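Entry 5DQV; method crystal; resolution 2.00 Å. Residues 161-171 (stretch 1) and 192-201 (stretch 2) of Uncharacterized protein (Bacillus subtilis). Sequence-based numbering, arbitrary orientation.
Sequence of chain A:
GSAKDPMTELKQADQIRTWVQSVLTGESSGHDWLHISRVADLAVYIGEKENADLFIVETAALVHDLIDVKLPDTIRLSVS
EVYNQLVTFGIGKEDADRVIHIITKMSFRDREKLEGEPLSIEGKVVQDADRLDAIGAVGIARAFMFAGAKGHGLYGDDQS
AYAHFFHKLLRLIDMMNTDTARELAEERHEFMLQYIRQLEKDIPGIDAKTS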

ATOM      1  N   ALA A 161      -8.231  -3.755  -0.583  1.00 28.24           N
ATOM      2  CA  ALA A 161      -7.502  -3.488   0.634  1.00 26.30           C
ATOM      3  C   ALA A 161      -8.436  -2.838   1.640  1.00 23.68           C
ATOM      4  O   ALA A 161      -8.442  -3.198   2.828  1.00 21.59           O
ATOM      5  CB  ALA A 161      -6.279  -2.560   0.341  1.00 27.25           C
ATOM      6  N   TYR A 162      -9.251  -1.898   1.154  1.00 23.90           N
ATOM      7  CA  TYR A 162     -10.160  -1.124   2.017  1.00 23.77           C
ATOM      8  C   TYR A 162     -11.120  -2.089   2.697  1.00 25.12           C
ATOM      9  O   TYR A 162     -11.311  -2.045   3.910  1.00 25.19           O
ATOM     10  CB  TYR A 162     -10.945  -0.096   1.220  1.00 24.50           C
ATOM     11  CG  TYR A 162     -11.703   0.909   2.092  1.00 25.23           C
ATOM     12  CD1 TYR A 162     -11.033   1.888   2.798  1.00 26.12           C
ATOM     13  CD2 TYR A 162     -13.090   0.871   2.196  1.00 29.75           C
ATOM     14  CE1 TYR A 162     -11.708   2.854   3.560  1.00 26.10           C
ATOM     15  CE2 TYR A 162     -13.777   1.785   2.995  1.00 30.73           C
ATOM     16  CZ  TYR A 162     -13.081   2.799   3.657  1.00 28.53           C
ATOM     17  OH  TYR A 162     -13.773   3.711   4.457  1.00 28.95           O
ATOM     18  N   ALA A 163     -11.676  -3.011   1.925  1.00 27.39           N
ATOM     19  CA  ALA A 163     -12.559  -4.020   2.500  1.00 28.86           C
ATOM     20  C   ALA A 163     -11.839  -4.847   3.563  1.00 29.52           C
ATOM     21  O   ALA A 163     -12.435  -5.220   4.604  1.00 28.68           O
ATOM     22  CB  ALA A 163     -13.161  -4.935   1.382  1.00 31.09           C
ATOM     23  N   HIS A 164     -10.559  -5.133   3.309  1.00 29.24           N
ATOM     24  CA  HIS A 164      -9.775  -5.956   4.210  1.00 29.25           C
ATOM     25  C   HIS A 164      -9.554  -5.276   5.579  1.00 26.72           C
ATOM     26  O   HIS A 164      -9.481  -5.963   6.578  1.00 25.96           O
ATOM     27  CB  HIS A 164      -8.451  -6.313   3.546  1.00 30.56           C
ATOM     28  CG  HIS A 164      -7.582  -7.230   4.340  1.00 32.68           C
ATOM     29  ND1 HIS A 164      -7.922  -8.542   4.602  1.00 37.98           N
ATOM     30  CD2 HIS A 164      -6.329  -7.062   4.828  1.00 34.83           C
ATOM     31  CE1 HIS A 164      -6.941  -9.122   5.278  1.00 37.73           C
ATOM     32  NE2 HIS A 164      -5.965  -8.246   5.428  1.00 34.77           N
ATOM     33  N   PHE A 165      -9.425  -3.950   5.618  1.00 25.44           N
ATOM     34  CA  PHE A 165      -9.400  -3.206   6.862  1.00 24.89           C
ATOM     35  C   PHE A 165     -10.634  -3.503   7.715  1.00 26.28           C
ATOM     36  O   PHE A 165     -10.492  -3.812   8.900  1.00 24.52           O
ATOM     37  CB  PHE A 165      -9.325  -1.690   6.644  1.00 25.38           C
ATOM     38  CG  PHE A 165      -7.988  -1.208   6.079  1.00 28.02           C
ATOM     39  CD1 PHE A 165      -6.832  -1.417   6.755  1.00 33.18           C
ATOM     40  CD2 PHE A 165      -7.907  -0.590   4.852  1.00 33.85           C
ATOM     41  CE1 PHE A 165      -5.575  -1.004   6.188  1.00 34.65           C
ATOM     42  CE2 PHE A 165      -6.669  -0.191   4.299  1.00 35.19           C
ATOM     43  CZ  PHE A 165      -5.532  -0.393   4.962  1.00 31.23           C
ATOM     44  N   PHE A 166     -11.818  -3.380   7.122  1.00 26.75           N
ATOM     45  CA  PHE A 166     -13.081  -3.578   7.864  1.00 30.32           C
ATOM     46  C   PHE A 166     -13.326  -5.005   8.272  1.00 31.51           C
ATOM     47  O   PHE A 166     -13.785  -5.293   9.378  1.00 34.74           O
ATOM     48  CB  PHE A 166     -14.279  -3.004   7.079  1.00 30.93           C
ATOM     49  CG  PHE A 166     -14.279  -1.509   7.086  1.00 30.28           C
ATOM     50  CD1 PHE A 166     -13.471  -0.811   6.220  1.00 27.97           C
ATOM     51  CD2 PHE A 166     -15.009  -0.793   8.049  1.00 29.33           C
ATOM     52  CE1 PHE A 166     -13.402   0.598   6.277  1.00 27.51           C
ATOM     53  CE2 PHE A 166     -14.980   0.596   8.072  1.00 30.15           C
ATOM     54  CZ  PHE A 166     -14.164   1.290   7.198  1.00 28.75           C
ATOM     55  N   HIS A 167     -13.004  -5.916   7.379  1.00 32.90           N
ATOM     56  CA  HIS A 167     -13.308  -7.313   7.597  1.00 34.53           C
ATOM     57  C   HIS A 167     -12.307  -7.983   8.526  1.00 33.51           C
ATOM     58  O   HIS A 167     -12.686  -8.885   9.249  1.00 33.18           O
ATOM     59  CB  HIS A 167     -13.389  -8.039   6.267  1.00 36.77           C
ATOM     60  CG  HIS A 167     -14.575  -7.640   5.448  1.00 41.22           C
ATOM     61  ND1 HIS A 167     -15.867  -7.690   5.938  1.00 47.85           N
ATOM     62  CD2 HIS A 167     -14.674  -7.224   4.164  1.00 44.37           C
ATOM     63  CE1 HIS A 167     -16.705  -7.297   4.995  1.00 50.18           C
ATOM     64  NE2 HIS A 167     -16.007  -7.014   3.908  1.00 48.45           N
ATOM     65  N   LYS A 168     -11.042  -7.566   8.502  1.00 31.19           N
ATOM     66  CA  LYS A 168     -10.007  -8.273   9.284  1.00 31.34           C
ATOM     67  C   LYS A 168      -9.101  -7.370  10.138  1.00 28.88           C
ATOM     68  O   LYS A 168      -8.970  -7.584  11.345  1.00 27.49           O
ATOM     69  CB  LYS A 168      -9.146  -9.123   8.353  1.00 33.01           C
ATOM     70  CG  LYS A 168      -8.262 -10.128   9.095  1.00 39.04           C
ATOM     71  CD  LYS A 168      -6.928 -10.452   8.388  1.00 44.35           C
ATOM     72  CE  LYS A 168      -6.059 -11.443   9.216  1.00 46.72           C
ATOM     73  NZ  LYS A 168      -4.614 -11.012   9.391  1.00 47.94           N
ATOM     74  N   LEU A 169      -8.466  -6.371   9.532  1.00 25.76           N
ATOM     75  CA  LEU A 169      -7.352  -5.702  10.220  1.00 25.20           C
ATOM     76  C   LEU A 169      -7.841  -4.890  11.423  1.00 26.25           C
ATOM     77  O   LEU A 169      -7.222  -4.925  12.517  1.00 25.42           O
ATOM     78  CB  LEU A 169      -6.583  -4.822   9.243  1.00 23.85           C
ATOM     79  CG  LEU A 169      -5.960  -5.600   8.089  1.00 24.18           C
ATOM     80  CD1 LEU A 169      -5.172  -4.637   7.265  1.00 24.23           C
ATOM     81  CD2 LEU A 169      -5.053  -6.721   8.598  1.00 25.20           C
ATOM     82  N   LEU A 170      -9.019  -4.241  11.264  1.00 26.66           N
ATOM     83  CA  LEU A 170      -9.636  -3.455  12.364  1.00 26.53           C
ATOM     84  C   LEU A 170     -10.164  -4.306  13.508  1.00 28.11           C
ATOM     85  O   LEU A 170     -10.566  -3.784  14.529  1.00 28.75           O
ATOM     86  CB  LEU A 170     -10.715  -2.455  11.822  1.00 26.38           C
ATOM     87  CG  LEU A 170     -10.126  -1.331  10.965  1.00 28.09           C
ATOM     88  CD1 LEU A 170     -11.223  -0.444  10.237  1.00 29.73           C
ATOM     89  CD2 LEU A 170      -9.154  -0.453  11.806  1.00 28.24           C
ATOM     90  N   ARG A 171     -10.194  -5.630  13.345  1.00 29.83           N
ATOM     91  CA  ARG A 171     -10.620  -6.518  14.406  1.00 31.68           C
ATOM     92  C   ARG A 171      -9.497  -7.137  15.193  1.00 30.71           C
ATOM     93  O   ARG A 171      -9.736  -7.724  16.263  1.00 31.17           O
ATOM     94  CB  ARG A 171     -11.454  -7.652  13.842  1.00 34.27           C
ATOM     95  CG  ARG A 171     -12.643  -7.125  13.144  1.00 39.57           C
ATOM     96  CD  ARG A 171     -13.404  -8.217  12.440  1.00 46.00           C
ATOM     97  NE  ARG A 171     -14.320  -7.575  11.513  1.00 51.72           N
ATOM     98  CZ  ARG A 171     -15.486  -8.078  11.136  1.00 55.96           C
ATOM     99  NH1 ARG A 171     -15.885  -9.263  11.585  1.00 59.17           N
ATOM    100  NH2 ARG A 171     -16.248  -7.387  10.301  1.00 56.97           N
TER
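Stretch 2, residues 192-201: MLQYIRQLEK

Two helices can pack without a hydrogen bond between them, and residues 161-171 and 192-201 of this Bacillus subtilis protein illustrate the principle. Stretch 2 is helical throughout, with regular backbone bonds such as Ile196 N to Met192 O (3.0 Å). Stretch 1 is helical for most of its length, but widens into a pi-type turn at 165-169, where Leu169 N reaches His164 O at 3.2 Å and Leu170 N reaches Phe165 O at 2.8 Å. The helices run in roughly opposite directions, with a signed crossing angle of -143° and a closest axial approach of 11.9 Å. The nearest CA pairs are Leu170 and Met192, 7.8 Å apart, and Tyr162 and Ile196, 8.3 Å apart.

Aliphatic contacts centre on Leu170. Ile196, whose CA-to-CB bond points toward stretch 1, brings its CD1 to 3.1 Å from Leu170 CD1, a tight approach for two methyl groups. Leu170 CD2 meets Met192 CE at 3.5 Å and Leu193 CD2 at 4.0 Å; with Ile196 one turn on from Met192, this one leucine spans successive turns of the partner helix.

Aromatic residues extend the apolar surface. Tyr162, with chi1 in the t well, carries its ring to Leu199, CD1 to CD1 at 3.8 Å, while Phe166 CZ lies 4.0 Å from Ile196 CG2. Met192 adds a sulfur-aromatic contact: its SD is 5.3 Å from the centroid of the Phe165 ring, in an oblique approach, and also 4.1 Å from Leu169 CB.

Polar atoms contribute no hydrogen bond across the interface. Tyr162 OH packs 3.4 Å from Glu200 CG, and its 3.5 Å approach to Glu200 OE2 has a poor angle for bonding; the hydroxyl is satisfied elsewhere in the structure. The 470 Å² buried between the stretches thus reflects predominantly apolar packing.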

ATOM      1  N   MET A 192      -4.535   3.531  12.406  1.00 22.07           N
ATOM      2  CA  MET A 192      -5.201   2.925  11.256  1.00 22.05           C
ATOM      3  C   MET A 192      -6.638   3.537  11.101  1.00 21.45           C
ATOM      4  O   MET A 192      -7.046   3.847  10.009  1.00 20.78           O
ATOM      5  CB  MET A 192      -5.268   1.413  11.488  1.00 23.10           C
ATOM      6  CG  MET A 192      -5.612   0.577  10.318  1.00 25.58           C
ATOM      7  SD  MET A 192      -5.183  -1.253  10.575  1.00 23.89           S
ATOM      8  CE  MET A 192      -5.826  -1.524  12.242  1.00 32.50           C
ATOM      9  N   LEU A 193      -7.331   3.806  12.200  1.00 22.10           N
ATOM     10  CA  LEU A 193      -8.607   4.509  12.141  1.00 22.39           C
ATOM     11  C   LEU A 193      -8.444   5.940  11.580  1.00 23.73           C
ATOM     12  O   LEU A 193      -9.246   6.371  10.765  1.00 22.67           O
ATOM     13  CB  LEU A 193      -9.276   4.539  13.491  1.00 24.37           C
ATOM     14  CG  LEU A 193      -9.932   3.211  13.931  1.00 24.19           C
ATOM     15  CD1 LEU A 193     -10.469   3.289  15.372  1.00 24.07           C
ATOM     16  CD2 LEU A 193     -11.083   2.859  12.967  1.00 25.23           C
ATOM     17  N   GLN A 194      -7.391   6.654  11.988  1.00 22.69           N
ATOM     18  CA  GLN A 194      -7.106   7.955  11.381  1.00 24.56           C
ATOM     19  C   GLN A 194      -6.854   7.892   9.873  1.00 23.02           C
ATOM     20  O   GLN A 194      -7.309   8.777   9.114  1.00 24.26           O
ATOM     21  CB  GLN A 194      -6.003   8.679  12.173  1.00 26.04           C
ATOM     22  CG  GLN A 194      -6.466   9.027  13.605  1.00 31.01           C
ATOM     23  CD  GLN A 194      -7.797   9.881  13.650  1.00 39.25           C
ATOM     24  OE1 GLN A 194      -7.904  10.926  12.991  1.00 39.19           O
ATOM     25  NE2 GLN A 194      -8.823   9.382  14.407  1.00 42.79           N
ATOM     26  N   TYR A 195      -6.190   6.824   9.430  1.00 22.46           N
ATOM     27  CA  TYR A 195      -5.861   6.602   8.009  1.00 22.30           C
ATOM     28  C   TYR A 195      -7.156   6.393   7.197  1.00 21.70           C
ATOM     29  O   TYR A 195      -7.386   7.026   6.166  1.00 21.95           O
ATOM     30  CB  TYR A 195      -4.889   5.421   7.846  1.00 22.01           C
ATOM     31  CG  TYR A 195      -4.536   5.245   6.404  1.00 24.45           C
ATOM     32  CD1 TYR A 195      -5.365   4.503   5.585  1.00 27.17           C
ATOM     33  CD2 TYR A 195      -3.460   5.889   5.838  1.00 26.16           C
ATOM     34  CE1 TYR A 195      -5.094   4.363   4.252  1.00 25.99           C
ATOM     35  CE2 TYR A 195      -3.194   5.769   4.485  1.00 29.20           C
ATOM     36  CZ  TYR A 195      -4.055   4.992   3.709  1.00 27.34           C
ATOM     37  OH  TYR A 195      -3.889   4.815   2.353  1.00 30.08           O
ATOM     38  N   ILE A 196      -8.043   5.562   7.724  1.00 21.29           N
ATOM     39  CA  ILE A 196      -9.360   5.371   7.145  1.00 21.45           C
ATOM     40  C   ILE A 196     -10.150   6.678   7.046  1.00 22.47           C
ATOM     41  O   ILE A 196     -10.779   6.964   6.016  1.00 20.95           O
ATOM     42  CB  ILE A 196     -10.154   4.304   7.928  1.00 21.55           C
ATOM     43  CG1 ILE A 196      -9.531   2.933   7.677  1.00 25.21           C
ATOM     44  CG2 ILE A 196     -11.642   4.316   7.555  1.00 22.50           C
ATOM     45  CD1 ILE A 196      -9.953   1.917   8.738  1.00 28.51           C
ATOM     46  N   ARG A 197     -10.136   7.453   8.121  1.00 23.35           N
ATOM     47  CA  ARG A 197     -10.828   8.726   8.126  1.00 24.07           C
ATOM     48  C   ARG A 197     -10.299   9.611   6.996  1.00 23.62           C
ATOM     49  O   ARG A 197     -11.078  10.285   6.247  1.00 22.45           O
ATOM     50  CB  ARG A 197     -10.563   9.375   9.484  1.00 25.92           C
ATOM     51  CG  ARG A 197     -11.174  10.729   9.625  1.00 28.47           C
ATOM     52  CD  ARG A 197     -10.931  11.234  11.000  1.00 31.58           C
ATOM     53  NE  ARG A 197     -11.402  12.600  11.126  1.00 39.42           N
ATOM     54  CZ  ARG A 197     -10.851  13.540  11.892  1.00 43.10           C
ATOM     55  NH1 ARG A 197      -9.773  13.298  12.646  1.00 43.83           N
ATOM     56  NH2 ARG A 197     -11.413  14.727  11.923  1.00 47.12           N
ATOM     57  N   GLN A 198      -8.963   9.620   6.873  1.00 23.02           N
ATOM     58  CA  GLN A 198      -8.325  10.409   5.811  1.00 24.32           C
ATOM     59  C   GLN A 198      -8.761   9.935   4.409  1.00 23.94           C
ATOM     60  O   GLN A 198      -9.093  10.779   3.535  1.00 25.68           O
ATOM     61  CB  GLN A 198      -6.794  10.461   6.003  1.00 24.89           C
ATOM     62  CG  GLN A 198      -6.140  11.592   5.212  1.00 31.56           C
ATOM     63  CD  GLN A 198      -6.467  12.947   5.754  1.00 32.58           C
ATOM     64  OE1 GLN A 198      -6.493  13.161   6.959  1.00 36.31           O
ATOM     65  NE2 GLN A 198      -6.813  13.860   4.861  1.00 40.66           N
ATOM     66  N   LEU A 199      -8.854   8.613   4.187  1.00 23.09           N
ATOM     67  CA  LEU A 199      -9.353   8.083   2.898  1.00 23.96           C
ATOM     68  C   LEU A 199     -10.798   8.501   2.678  1.00 24.50           C
ATOM     69  O   LEU A 199     -11.176   8.891   1.554  1.00 25.67           O
ATOM     70  CB  LEU A 199      -9.267   6.546   2.780  1.00 23.60           C
ATOM     71  CG  LEU A 199      -7.953   5.870   2.474  1.00 24.74           C
ATOM     72  CD1 LEU A 199      -8.159   4.371   2.420  1.00 21.39           C
ATOM     73  CD2 LEU A 199      -7.377   6.425   1.154  1.00 21.53           C
ATOM     74  N   GLU A 200     -11.598   8.442   3.737  1.00 24.11           N
ATOM     75  CA  GLU A 200     -13.035   8.781   3.635  1.00 25.85           C
ATOM     76  C   GLU A 200     -13.189  10.250   3.243  1.00 27.95           C
ATOM     77  O   GLU A 200     -14.081  10.598   2.451  1.00 28.72           O
ATOM     78  CB  GLU A 200     -13.793   8.487   4.930  1.00 25.76           C
ATOM     79  CG  GLU A 200     -14.177   7.020   5.013  1.00 25.06           C
ATOM     80  CD  GLU A 200     -14.832   6.641   6.317  1.00 25.36           C
ATOM     81  OE1 GLU A 200     -14.402   7.134   7.375  1.00 27.41           O
ATOM     82  OE2 GLU A 200     -15.787   5.839   6.281  1.00 29.19           O
ATOM     83  N   LYS A 201     -12.292  11.084   3.770  1.00 28.99           N
ATOM     84  CA  LYS A 201     -12.316  12.524   3.512  1.00 31.47           C
ATOM     85  C   LYS A 201     -11.901  12.816   2.082  1.00 31.54           C
ATOM     86  O   LYS A 201     -12.612  13.538   1.359  1.00 34.50           O
ATOM     87  CB  LYS A 201     -11.394  13.222   4.501  1.00 32.45           C
ATOM     88  CG  LYS A 201     -11.362  14.710   4.493  1.00 35.65           C
ATOM     89  CD  LYS A 201     -10.504  15.132   5.675  1.00 37.31           C
TER